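Side-chain contacts in protein (sliding clamp) (Enterobacteria phage RB69, PDB 1B77), which probably encircles DNA as a ring of three subunits and tethers the replicative polymerase to it, making synthesis processive: residues Leu3-Ile8 with Val67-Glu72; Ile8-Asn13 with Ser211-Tyr216; Asn58-Ile63 with Gly79-Ala84. One frame throughout, in Å; residues are numbered along the deposited sequence.

Contact 1 of 3, residues Leu3-Ile8 with Val67-Glu72; sequences LSKDTI and VSDDAE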
ATOM      1  N   LEU A   3      12.023  -7.263 -25.794  1.00 38.82           N
ATOM      2  CA  LEU A   3      11.661  -5.967 -25.248  1.00 38.48           C
ATOM      3  C   LEU A   3      12.548  -5.644 -24.055  1.00 38.24           C
ATOM      4  O   LEU A   3      12.541  -6.358 -23.055  1.00 37.86           O
ATOM      5  CB  LEU A   3      10.194  -5.954 -24.817  1.00 38.35           C
ATOM      6  CG  LEU A   3       9.181  -6.070 -25.955  1.00 38.28           C
ATOM      7  CD1 LEU A   3       7.775  -6.127 -25.388  1.00 38.03           C
ATOM      8  CD2 LEU A   3       9.336  -4.881 -26.895  1.00 38.24           C
ATOM      9  N   SER A   4      13.320  -4.570 -24.175  1.00 38.19           N
ATOM     10  CA  SER A   4      14.206  -4.139 -23.100  1.00 38.33           C
ATOM     11  C   SER A   4      13.384  -3.384 -22.059  1.00 38.37           C
ATOM     12  O   SER A   4      12.241  -2.999 -22.320  1.00 38.16           O
ATOM     13  CB  SER A   4      15.303  -3.227 -23.652  1.00 38.24           C
ATOM     14  OG  SER A   4      14.743  -2.072 -24.249  1.00 38.07           O
ATOM     15  N   LYS A   5      13.970  -3.172 -20.884  1.00 38.54           N
ATOM     16  CA  LYS A   5      13.289  -2.471 -19.801  1.00 38.58           C
ATOM     17  C   LYS A   5      12.937  -1.025 -20.143  1.00 37.69           C
ATOM     18  O   LYS A   5      11.937  -0.495 -19.658  1.00 37.55           O
ATOM     19  CB  LYS A   5      14.137  -2.524 -18.525  1.00 39.94           C
ATOM     20  CG  LYS A   5      14.129  -3.889 -17.832  1.00 41.86           C
ATOM     21  CD  LYS A   5      13.310  -3.857 -16.542  1.00 43.47           C
ATOM     22  CE  LYS A   5      13.183  -5.250 -15.928  1.00 44.48           C
ATOM     23  NZ  LYS A   5      12.477  -5.224 -14.606  1.00 45.47           N
ATOM     24  N   ASP A   6      13.760  -0.382 -20.966  1.00 36.76           N
ATOM     25  CA  ASP A   6      13.490   0.996 -21.371  1.00 35.86           C
ATOM     26  C   ASP A   6      12.231   1.029 -22.234  1.00 34.83           C
ATOM     27  O   ASP A   6      11.346   1.870 -22.045  1.00 34.58           O
ATOM     28  CB  ASP A   6      14.656   1.567 -22.172  1.00 36.62           C
ATOM     29  CG  ASP A   6      15.858   1.859 -21.314  1.00 37.56           C
ATOM     30  OD1 ASP A   6      15.724   2.665 -20.359  1.00 37.67           O
ATOM     31  OD2 ASP A   6      16.933   1.286 -21.599  1.00 38.40           O
ATOM     32  N   THR A   7      12.172   0.115 -23.198  1.00 33.23           N
ATOM     33  CA  THR A   7      11.021   0.017 -24.075  1.00 31.73           C
ATOM     34  C   THR A   7       9.795  -0.310 -23.230  1.00 30.60           C
ATOM     35  O   THR A   7       8.757   0.326 -23.365  1.00 30.19           O
ATOM     36  CB  THR A   7      11.229  -1.083 -25.125  1.00 31.67           C
ATOM     37  OG1 THR A   7      12.300  -0.696 -25.994  1.00 31.51           O
ATOM     38  CG2 THR A   7       9.944  -1.302 -25.949  1.00 31.63           C
ATOM     39  N   ILE A   8       9.939  -1.296 -22.348  1.00 29.44           N
ATOM     40  CA  ILE A   8       8.862  -1.721 -21.466  1.00 28.25           C
ATOM     41  C   ILE A   8       8.330  -0.570 -20.627  1.00 27.47           C
ATOM     42  O   ILE A   8       7.120  -0.450 -20.419  1.00 26.92           O
ATOM     43  CB  ILE A   8       9.331  -2.860 -20.521  1.00 28.27           C
ATOM     44  CG1 ILE A   8       9.615  -4.129 -21.343  1.00 28.63           C
ATOM     45  CG2 ILE A   8       8.269  -3.128 -19.453  1.00 27.98           C
ATOM     46  CD1 ILE A   8      10.171  -5.305 -20.533  1.00 27.62           C
ATOM     47  N   VAL A  67       9.775 -13.249 -16.366  1.00 32.45           N
ATOM     48  CA  VAL A  67      10.655 -14.121 -17.151  1.00 33.43           C
ATOM     49  C   VAL A  67      12.022 -13.479 -17.400  1.00 34.45           C
ATOM     50  O   VAL A  67      12.236 -12.313 -17.072  1.00 34.47           O
ATOM     51  CB  VAL A  67      10.018 -14.477 -18.514  1.00 33.37           C
ATOM     52  CG1 VAL A  67       8.745 -15.276 -18.298  1.00 33.07           C
ATOM     53  CG2 VAL A  67       9.715 -13.202 -19.303  1.00 33.06           C
ATOM     54  N   SER A  68      12.944 -14.243 -17.979  1.00 35.57           N
ATOM     55  CA  SER A  68      14.282 -13.733 -18.270  1.00 37.07           C
ATOM     56  C   SER A  68      14.200 -12.469 -19.115  1.00 37.98           C
ATOM     57  O   SER A  68      13.431 -12.404 -20.082  1.00 38.01           O
ATOM     58  CB  SER A  68      15.104 -14.784 -19.023  1.00 37.04           C
ATOM     59  OG  SER A  68      15.148 -16.007 -18.310  1.00 37.75           O
ATOM     60  N   ASP A  69      15.004 -11.472 -18.755  1.00 38.96           N
ATOM     61  CA  ASP A  69      15.024 -10.200 -19.468  1.00 40.24           C
ATOM     62  C   ASP A  69      15.258 -10.356 -20.973  1.00 40.64           C
ATOM     63  O   ASP A  69      14.919  -9.464 -21.749  1.00 40.91           O
ATOM     64  CB  ASP A  69      16.103  -9.282 -18.882  1.00 41.16           C
ATOM     65  CG  ASP A  69      15.941  -9.066 -17.387  1.00 42.33           C
ATOM     66  OD1 ASP A  69      14.819  -8.718 -16.950  1.00 42.67           O
ATOM     67  OD2 ASP A  69      16.938  -9.240 -16.649  1.00 43.30           O
ATOM     68  N   ASP A  70      15.835 -11.479 -21.387  1.00 40.90           N
ATOM     69  CA  ASP A  70      16.096 -11.698 -22.803  1.00 41.27           C
ATOM     70  C   ASP A  70      15.116 -12.699 -23.411  1.00 41.17           C
ATOM     71  O   ASP A  70      15.382 -13.284 -24.466  1.00 41.19           O
ATOM     72  CB  ASP A  70      17.538 -12.179 -23.011  1.00 42.24           C
ATOM     73  CG  ASP A  70      17.744 -13.620 -22.594  1.00 43.14           C
ATOM     74  OD1 ASP A  70      17.426 -13.957 -21.431  1.00 43.74           O
ATOM     75  OD2 ASP A  70      18.231 -14.419 -23.434  1.00 43.89           O
ATOM     76  N   ALA A  71      13.982 -12.890 -22.746  1.00 40.53           N
ATOM     77  CA  ALA A  71      12.974 -13.814 -23.242  1.00 39.98           C
ATOM     78  C   ALA A  71      12.604 -13.431 -24.673  1.00 39.50           C
ATOM     79  O   ALA A  71      12.329 -12.269 -24.968  1.00 39.64           O
ATOM     80  CB  ALA A  71      11.740 -13.778 -22.345  1.00 39.85           C
ATOM     81  N   GLU A  72      12.613 -14.417 -25.559  1.00 38.88           N
ATOM     82  CA  GLU A  72      12.285 -14.194 -26.956  1.00 38.45           C
ATOM     83  C   GLU A  72      10.774 -14.286 -27.120  1.00 37.97           C
ATOM     84  O   GLU A  72      10.151 -15.246 -26.661  1.00 37.76           O
ATOM     85  CB  GLU A  72      12.972 -15.259 -27.814  1.00 38.95           C
ATOM     86  CG  GLU A  72      12.814 -15.092 -29.316  1.00 40.03           C
ATOM     87  CD  GLU A  72      13.665 -13.964 -29.892  1.00 40.41           C
ATOM     88  OE1 GLU A  72      14.888 -13.931 -29.621  1.00 40.41           O
ATOM     89  OE2 GLU A  72      13.106 -13.118 -30.628  1.00 40.48           O
TER
HETATM   90  O   HOH W   1      12.249  -9.599 -24.286  1.00 34.56           O
HETATM   91  O   HOH W   2      13.741  -6.809 -20.846  1.00 40.13           O
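Lys5 and Asp69 meet at the protein surface, where the type I beta turn Ser68-Ala71 faces the N-terminal turn of helix 5-15 in the N-terminal of the chain's two clamp-family regions. Their side chains lie obliquely to one another, and the carboxylate is approached by the methylene next to the ammonium group rather than by the ammonium itself: Lys5 CE comes to 4.0 Å from Asp69 OD1. In each residue CG lies beside the backbone N, anti to the carbonyl carbon (chi1 -75° for Lys5 and -55° for Asp69). The lysine chain then bends at chi2 (-108°) and runs extended to its end, leaving Lys5 NZ 4.8 Å from Asp69 OD1. This is too long for a salt bridge, although the opposite charges may still attract each other.

Beside this loose pair, the two backbones are joined through water. Leu3 O and Asp69 O approach to 4.1 Å; both are acceptors, and water 2 bridges them, donating to Leu3 O at 2.6 Å and to Asp69 O at 3.0 Å. Water 1 spans a second gap, accepting from Leu3 N at 2.8 Å and donating to Ala71 O. The leucine thus uses both of its backbone polar atoms, while its side chain stays clear of the turn.

Ser4, the N-cap of the helix, and Thr7 each hydrogen-bond Asp46 through their hydroxyls, and Glu72 forms a salt bridge with Lys2. Val67, just before the turn, packs on Gln125 of the second subunit. The turn itself is closed by its backbone bond, Ala71 N donating to Ser68 O at 2.8 Å.

Contact 2 of 3, residues Ile8-Asn13 with Ser211-Tyr216; sequences IAILKN and SSQVSY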
ATOM      1  N   ILE A   8       9.939  -1.296 -22.348  1.00 29.44           N
ATOM      2  CA  ILE A   8       8.862  -1.721 -21.466  1.00 28.25           C
ATOM      3  C   ILE A   8       8.330  -0.570 -20.627  1.00 27.47           C
ATOM      4  O   ILE A   8       7.120  -0.450 -20.419  1.00 26.92           O
ATOM      5  CB  ILE A   8       9.331  -2.860 -20.521  1.00 28.27           C
ATOM      6  CG1 ILE A   8       9.615  -4.129 -21.343  1.00 28.63           C
ATOM      7  CG2 ILE A   8       8.269  -3.128 -19.453  1.00 27.98           C
ATOM      8  CD1 ILE A   8      10.171  -5.305 -20.533  1.00 27.62           C
ATOM      9  N   ALA A   9       9.232   0.276 -20.142  1.00 26.58           N
ATOM     10  CA  ALA A   9       8.824   1.413 -19.326  1.00 25.96           C
ATOM     11  C   ALA A   9       7.998   2.403 -20.144  1.00 25.55           C
ATOM     12  O   ALA A   9       7.040   2.982 -19.636  1.00 25.34           O
ATOM     13  CB  ALA A   9      10.051   2.112 -18.727  1.00 26.11           C
ATOM     14  N   ILE A  10       8.355   2.599 -21.410  1.00 24.83           N
ATOM     15  CA  ILE A  10       7.590   3.528 -22.224  1.00 24.58           C
ATOM     16  C   ILE A  10       6.245   2.914 -22.583  1.00 24.16           C
ATOM     17  O   ILE A  10       5.231   3.618 -22.644  1.00 23.92           O
ATOM     18  CB  ILE A  10       8.348   3.927 -23.505  1.00 24.93           C
ATOM     19  CG1 ILE A  10       9.645   4.653 -23.123  1.00 25.57           C
ATOM     20  CG2 ILE A  10       7.475   4.852 -24.349  1.00 24.74           C
ATOM     21  CD1 ILE A  10      10.569   5.013 -24.303  1.00 25.97           C
ATOM     22  N   LEU A  11       6.228   1.602 -22.808  1.00 23.10           N
ATOM     23  CA  LEU A  11       4.980   0.920 -23.131  1.00 22.68           C
ATOM     24  C   LEU A  11       4.011   0.989 -21.955  1.00 22.47           C
ATOM     25  O   LEU A  11       2.792   0.993 -22.138  1.00 22.42           O
ATOM     26  CB  LEU A  11       5.248  -0.544 -23.499  1.00 22.48           C
ATOM     27  CG  LEU A  11       5.725  -0.741 -24.935  1.00 22.13           C
ATOM     28  CD1 LEU A  11       6.171  -2.176 -25.155  1.00 22.01           C
ATOM     29  CD2 LEU A  11       4.581  -0.351 -25.889  1.00 21.89           C
ATOM     30  N   LYS A  12       4.562   1.041 -20.748  1.00 22.39           N
ATOM     31  CA  LYS A  12       3.743   1.123 -19.551  1.00 22.76           C
ATOM     32  C   LYS A  12       3.083   2.508 -19.484  1.00 22.42           C
ATOM     33  O   LYS A  12       1.948   2.632 -19.027  1.00 21.92           O
ATOM     34  CB  LYS A  12       4.588   0.861 -18.301  1.00 23.86           C
ATOM     35  CG  LYS A  12       3.782   0.296 -17.132  1.00 25.63           C
ATOM     36  CD  LYS A  12       4.643  -0.025 -15.911  1.00 26.92           C
ATOM     37  CE  LYS A  12       3.796  -0.672 -14.792  1.00 28.03           C
ATOM     38  NZ  LYS A  12       3.247  -2.035 -15.156  1.00 29.03           N
ATOM     39  N   ASN A  13       3.780   3.546 -19.947  1.00 21.73           N
ATOM     40  CA  ASN A  13       3.190   4.887 -19.954  1.00 21.77           C
ATOM     41  C   ASN A  13       2.062   4.907 -20.987  1.00 21.78           C
ATOM     42  O   ASN A  13       1.016   5.507 -20.759  1.00 22.01           O
ATOM     43  CB  ASN A  13       4.243   5.949 -20.301  1.00 21.54           C
ATOM     44  CG  ASN A  13       3.633   7.336 -20.538  1.00 21.59           C
ATOM     45  OD1 ASN A  13       3.575   7.811 -21.674  1.00 21.19           O
ATOM     46  ND2 ASN A  13       3.180   7.984 -19.467  1.00 20.56           N
ATOM     47  N   SER A 211      10.094  15.194 -25.604  1.00 32.79           N
ATOM     48  CA  SER A 211      11.287  14.937 -24.815  1.00 32.76           C
ATOM     49  C   SER A 211      12.187  14.109 -25.713  1.00 32.47           C
ATOM     50  O   SER A 211      11.830  13.805 -26.849  1.00 32.30           O
ATOM     51  CB  SER A 211      10.953  14.142 -23.551  1.00 33.00           C
ATOM     52  OG  SER A 211      10.495  12.835 -23.869  1.00 33.67           O
ATOM     53  N   SER A 212      13.351  13.742 -25.202  1.00 32.41           N
ATOM     54  CA  SER A 212      14.281  12.940 -25.976  1.00 32.52           C
ATOM     55  C   SER A 212      13.784  11.504 -26.077  1.00 32.41           C
ATOM     56  O   SER A 212      14.273  10.731 -26.896  1.00 32.69           O
ATOM     57  CB  SER A 212      15.654  12.958 -25.315  1.00 32.72           C
ATOM     58  OG  SER A 212      15.581  12.441 -23.997  1.00 33.43           O
ATOM     59  N   GLN A 213      12.805  11.154 -25.247  1.00 32.02           N
ATOM     60  CA  GLN A 213      12.259   9.798 -25.228  1.00 31.89           C
ATOM     61  C   GLN A 213      10.868   9.620 -25.822  1.00 31.21           C
ATOM     62  O   GLN A 213      10.595   8.626 -26.485  1.00 31.15           O
ATOM     63  CB  GLN A 213      12.234   9.267 -23.793  1.00 32.97           C
ATOM     64  CG  GLN A 213      13.456   8.466 -23.385  1.00 34.32           C
ATOM     65  CD  GLN A 213      13.311   7.867 -21.995  1.00 35.28           C
ATOM     66  OE1 GLN A 213      12.285   7.250 -21.667  1.00 35.23           O
ATOM     67  NE2 GLN A 213      14.339   8.041 -21.170  1.00 35.64           N
ATOM     68  N   VAL A 214       9.980  10.572 -25.581  1.00 30.56           N
ATOM     69  CA  VAL A 214       8.617  10.447 -26.080  1.00 29.64           C
ATOM     70  C   VAL A 214       8.007  11.774 -26.538  1.00 28.92           C
ATOM     71  O   VAL A 214       8.381  12.839 -26.050  1.00 28.53           O
ATOM     72  CB  VAL A 214       7.690   9.843 -24.977  1.00 29.57           C
ATOM     73  CG1 VAL A 214       6.258   9.712 -25.492  1.00 29.66           C
ATOM     74  CG2 VAL A 214       8.207   8.486 -24.546  1.00 30.04           C
ATOM     75  N   SER A 215       7.069  11.693 -27.480  1.00 27.87           N
ATOM     76  CA  SER A 215       6.367  12.869 -27.978  1.00 27.45           C
ATOM     77  C   SER A 215       4.880  12.658 -27.761  1.00 26.38           C
ATOM     78  O   SER A 215       4.355  11.612 -28.110  1.00 26.17           O
ATOM     79  CB  SER A 215       6.628  13.083 -29.470  1.00 27.56           C
ATOM     80  OG  SER A 215       7.859  13.760 -29.684  1.00 29.61           O
ATOM     81  N   TYR A 216       4.207  13.641 -27.172  1.00 25.67           N
ATOM     82  CA  TYR A 216       2.772  13.534 -26.941  1.00 25.31           C
ATOM     83  C   TYR A 216       2.044  14.658 -27.652  1.00 25.58           C
ATOM     84  O   TYR A 216       2.561  15.772 -27.753  1.00 25.91           O
ATOM     85  CB  TYR A 216       2.413  13.645 -25.457  1.00 24.62           C
ATOM     86  CG  TYR A 216       3.071  12.662 -24.522  1.00 23.85           C
ATOM     87  CD1 TYR A 216       4.320  12.927 -23.978  1.00 23.76           C
ATOM     88  CD2 TYR A 216       2.415  11.497 -24.130  1.00 23.87           C
ATOM     89  CE1 TYR A 216       4.904  12.066 -23.054  1.00 23.49           C
ATOM     90  CE2 TYR A 216       2.995  10.621 -23.200  1.00 23.79           C
ATOM     91  CZ  TYR A 216       4.238  10.920 -22.668  1.00 23.57           C
ATOM     92  OH  TYR A 216       4.809  10.098 -21.726  1.00 23.74           O
TER
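Ile10 and Val214 bring the two backbones nearest, their CA atoms 8.0 Å apart, as helix 5-15 passes the loop leading from strand 204-210 into strand 215-219. The two side chains run antiparallel alongside each other and touch through methyl branches, Ile10 CG2 lying 3.7 Å from Val214 CG2. Val214 CG1, the other branch, sits over the rim of one face of the Tyr216 ring.

One helical turn on, Asn13 and Tyr216 point at one another, with amide and ring planes 85° apart. Tyr216 OH donates to Asn13 OD1 at 2.6 Å. The amide oxygen lies in the plane of the ring at its edge, whereas the hydroxyl sits 52° out of the carbonyl plane, away from the usual lone-pair direction. Gln190 N also bonds the hydroxyl, and Asn13 ND2 reaches Lys188 O, which helps fix how the amide is turned.

In the loop, Ser211 OG accepts from Val214 N at 2.9 Å, an ST motif that holds the valine's backbone. The contact joins the first helix to the C-terminal half of the chain. Helix 57-64 meets Leu11 and Lys12, and strand 38-44 packs against Val214 and Tyr216.

Contact 3 of 3, residues Asn58-Ile63 with Gly79-Ala84; sequences NSFLSI and GNIKIA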
ATOM      1  N   ASN A  58      -0.992  -3.566 -20.248  1.00 23.31           N
ATOM      2  CA  ASN A  58      -0.386  -3.517 -18.928  1.00 24.42           C
ATOM      3  C   ASN A  58      -0.114  -4.879 -18.310  1.00 24.19           C
ATOM      4  O   ASN A  58       0.969  -5.098 -17.761  1.00 24.04           O
ATOM      5  CB  ASN A  58      -1.230  -2.704 -17.960  1.00 25.71           C
ATOM      6  CG  ASN A  58      -0.412  -2.195 -16.798  1.00 27.47           C
ATOM      7  OD1 ASN A  58       0.511  -1.391 -16.991  1.00 28.09           O
ATOM      8  ND2 ASN A  58      -0.722  -2.670 -15.588  1.00 27.58           N
ATOM      9  N   SER A  59      -1.091  -5.786 -18.390  1.00 24.03           N
ATOM     10  CA  SER A  59      -0.926  -7.128 -17.823  1.00 23.96           C
ATOM     11  C   SER A  59       0.124  -7.915 -18.603  1.00 23.71           C
ATOM     12  O   SER A  59       0.820  -8.763 -18.046  1.00 23.97           O
ATOM     13  CB  SER A  59      -2.258  -7.889 -17.822  1.00 24.07           C
ATOM     14  OG  SER A  59      -3.220  -7.222 -17.023  1.00 24.09           O
ATOM     15  N   PHE A  60       0.220  -7.642 -19.899  1.00 23.65           N
ATOM     16  CA  PHE A  60       1.214  -8.292 -20.748  1.00 23.30           C
ATOM     17  C   PHE A  60       2.598  -7.883 -20.241  1.00 23.50           C
ATOM     18  O   PHE A  60       3.446  -8.732 -19.964  1.00 23.50           O
ATOM     19  CB  PHE A  60       1.041  -7.832 -22.198  1.00 23.14           C
ATOM     20  CG  PHE A  60       2.137  -8.294 -23.123  1.00 22.47           C
ATOM     21  CD1 PHE A  60       2.248  -9.630 -23.483  1.00 22.59           C
ATOM     22  CD2 PHE A  60       3.049  -7.386 -23.644  1.00 22.48           C
ATOM     23  CE1 PHE A  60       3.252 -10.058 -24.354  1.00 22.54           C
ATOM     24  CE2 PHE A  60       4.055  -7.802 -24.513  1.00 22.52           C
ATOM     25  CZ  PHE A  60       4.155  -9.140 -24.869  1.00 22.55           C
ATOM     26  N   LEU A  61       2.819  -6.575 -20.120  1.00 23.65           N
ATOM     27  CA  LEU A  61       4.097  -6.057 -19.634  1.00 24.01           C
ATOM     28  C   LEU A  61       4.458  -6.636 -18.264  1.00 24.21           C
ATOM     29  O   LEU A  61       5.605  -7.028 -18.038  1.00 24.08           O
ATOM     30  CB  LEU A  61       4.056  -4.529 -19.559  1.00 24.01           C
ATOM     31  CG  LEU A  61       3.818  -3.846 -20.912  1.00 23.85           C
ATOM     32  CD1 LEU A  61       3.618  -2.344 -20.708  1.00 23.74           C
ATOM     33  CD2 LEU A  61       5.002  -4.128 -21.838  1.00 23.50           C
ATOM     34  N   SER A  62       3.485  -6.695 -17.356  1.00 24.34           N
ATOM     35  CA  SER A  62       3.736  -7.250 -16.027  1.00 25.03           C
ATOM     36  C   SER A  62       4.218  -8.697 -16.140  1.00 25.47           C
ATOM     37  O   SER A  62       5.103  -9.133 -15.406  1.00 25.33           O
ATOM     38  CB  SER A  62       2.470  -7.200 -15.174  1.00 24.73           C
ATOM     39  OG  SER A  62       2.092  -5.859 -14.931  1.00 25.68           O
ATOM     40  N   ILE A  63       3.633  -9.439 -17.072  1.00 25.84           N
ATOM     41  CA  ILE A  63       4.031 -10.824 -17.275  1.00 26.62           C
ATOM     42  C   ILE A  63       5.501 -10.935 -17.710  1.00 26.63           C
ATOM     43  O   ILE A  63       6.185 -11.903 -17.371  1.00 26.05           O
ATOM     44  CB  ILE A  63       3.096 -11.498 -18.312  1.00 26.95           C
ATOM     45  CG1 ILE A  63       1.984 -12.246 -17.571  1.00 27.59           C
ATOM     46  CG2 ILE A  63       3.870 -12.427 -19.235  1.00 27.33           C
ATOM     47  CD1 ILE A  63       2.489 -13.352 -16.680  1.00 28.33           C
ATOM     48  N   GLY A  79      -1.696 -18.313 -33.641  1.00 37.02           N
ATOM     49  CA  GLY A  79      -1.967 -16.904 -33.876  1.00 36.17           C
ATOM     50  C   GLY A  79      -1.788 -16.045 -32.631  1.00 35.73           C
ATOM     51  O   GLY A  79      -1.892 -14.820 -32.695  1.00 36.01           O
ATOM     52  N   ASN A  80      -1.524 -16.690 -31.497  1.00 35.03           N
ATOM     53  CA  ASN A  80      -1.316 -15.989 -30.232  1.00 34.35           C
ATOM     54  C   ASN A  80       0.160 -15.715 -30.021  1.00 33.46           C
ATOM     55  O   ASN A  80       0.989 -16.096 -30.843  1.00 33.71           O
ATOM     56  CB  ASN A  80      -1.853 -16.819 -29.071  1.00 34.83           C
ATOM     57  CG  ASN A  80      -3.365 -16.816 -29.007  1.00 35.15           C
ATOM     58  OD1 ASN A  80      -3.966 -17.691 -28.387  1.00 36.23           O
ATOM     59  ND2 ASN A  80      -3.988 -15.820 -29.631  1.00 35.03           N
ATOM     60  N   ILE A  81       0.489 -15.067 -28.912  1.00 32.23           N
ATOM     61  CA  ILE A  81       1.869 -14.725 -28.617  1.00 31.19           C
ATOM     62  C   ILE A  81       2.570 -15.743 -27.741  1.00 30.93           C
ATOM     63  O   ILE A  81       1.997 -16.228 -26.761  1.00 30.85           O
ATOM     64  CB  ILE A  81       1.963 -13.385 -27.884  1.00 31.03           C
ATOM     65  CG1 ILE A  81       1.289 -12.293 -28.703  1.00 30.61           C
ATOM     66  CG2 ILE A  81       3.415 -13.057 -27.599  1.00 30.41           C
ATOM     67  CD1 ILE A  81       1.021 -11.048 -27.901  1.00 30.37           C
ATOM     68  N   LYS A  82       3.819 -16.041 -28.087  1.00 30.50           N
ATOM     69  CA  LYS A  82       4.633 -16.968 -27.320  1.00 30.28           C
ATOM     70  C   LYS A  82       5.825 -16.252 -26.692  1.00 29.75           C
ATOM     71  O   LYS A  82       6.529 -15.500 -27.356  1.00 29.52           O
ATOM     72  CB  LYS A  82       5.148 -18.115 -28.197  1.00 30.74           C
ATOM     73  CG  LYS A  82       6.129 -19.015 -27.453  1.00 31.39           C
ATOM     74  CD  LYS A  82       6.706 -20.122 -28.323  1.00 32.12           C
ATOM     75  CE  LYS A  82       7.792 -20.894 -27.557  1.00 32.85           C
ATOM     76  NZ  LYS A  82       8.247 -22.122 -28.283  1.00 33.05           N
ATOM     77  N   ILE A  83       6.043 -16.499 -25.406  1.00 29.23           N
ATOM     78  CA  ILE A  83       7.155 -15.900 -24.684  1.00 28.77           C
ATOM     79  C   ILE A  83       8.059 -17.038 -24.226  1.00 29.23           C
ATOM     80  O   ILE A  83       7.731 -17.774 -23.286  1.00 28.95           O
ATOM     81  CB  ILE A  83       6.663 -15.110 -23.460  1.00 28.39           C
ATOM     82  CG1 ILE A  83       5.617 -14.080 -23.901  1.00 28.08           C
ATOM     83  CG2 ILE A  83       7.837 -14.419 -22.780  1.00 27.55           C
ATOM     84  CD1 ILE A  83       4.862 -13.438 -22.755  1.00 28.08           C
ATOM     85  N   ALA A  84       9.196 -17.181 -24.903  1.00 29.15           N
ATOM     86  CA  ALA A  84      10.146 -18.248 -24.608  1.00 29.54           C
ATOM     87  C   ALA A  84      11.166 -17.896 -23.533  1.00 29.75           C
ATOM     88  O   ALA A  84      12.000 -17.011 -23.721  1.00 29.73           O
ATOM     89  CB  ALA A  84      10.866 -18.666 -25.893  1.00 29.22           C
TER
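Helix against sheet is the theme here, as in the domains of other DNA clamps: Phe60 and Ile63 of helix 57-64 pack on Ile81 and Ile83 of strand 81-84. The short axes run nearly alongside each other, 20° apart in direction, with a closest approach of 11.8 Å that side chains bridge. Ile83 CD1 touches two helix residues, 3.8 Å from Ile63 CG2 and 4.1 Å from Phe60 CE1. The Phe60 ring is brought there by a first torsion that sets CG anti to the backbone N (chi1 172°) and carries the far end of the ring close to the strand. The same ring carbon, Phe60 CE1, meets Ile81 CD1 at 4.3 Å, so one atom of the ring serves two alternate residues of the strand. All four side chains are buried.

On the side of the helix turned from the strand, Asn58 O accepts from both Ser62 N and Ser62 OG, which reach it from opposite faces of its plane.

Trp92 of strand 88-92 meets the Phe60 ring edge-to-face, and Ile63 also packs on Leu133 of the second subunit. Strand 81-84 is the middle strand of its sheet, between 72-75 and 88-92, while Leu61 leans on helix 5-15.

How the contacts relate
Helix 5-15 serves contacts 1 and 2, which share Ile8 and have centres about 16 Å apart; helix 57-64 carries contact 3, about 11 Å from contact 1 and 20 Å from contact 2. The two helices touch where Leu61 CD1 packs on the backbone of Leu11 and Lys12. Contacts 1 and 3 also adjoin through the neighbouring strands 72-75 and 81-84. Along the chain, segments 58-63, 67-72 and 79-84 follow one another, and contact 2 spans them all, reaching residues 211-216. Contacts 1 and 3 thus lie at the end of the N-terminal half that meets a second subunit, whereas contact 2 links that half to the C-terminal one inside the subunit.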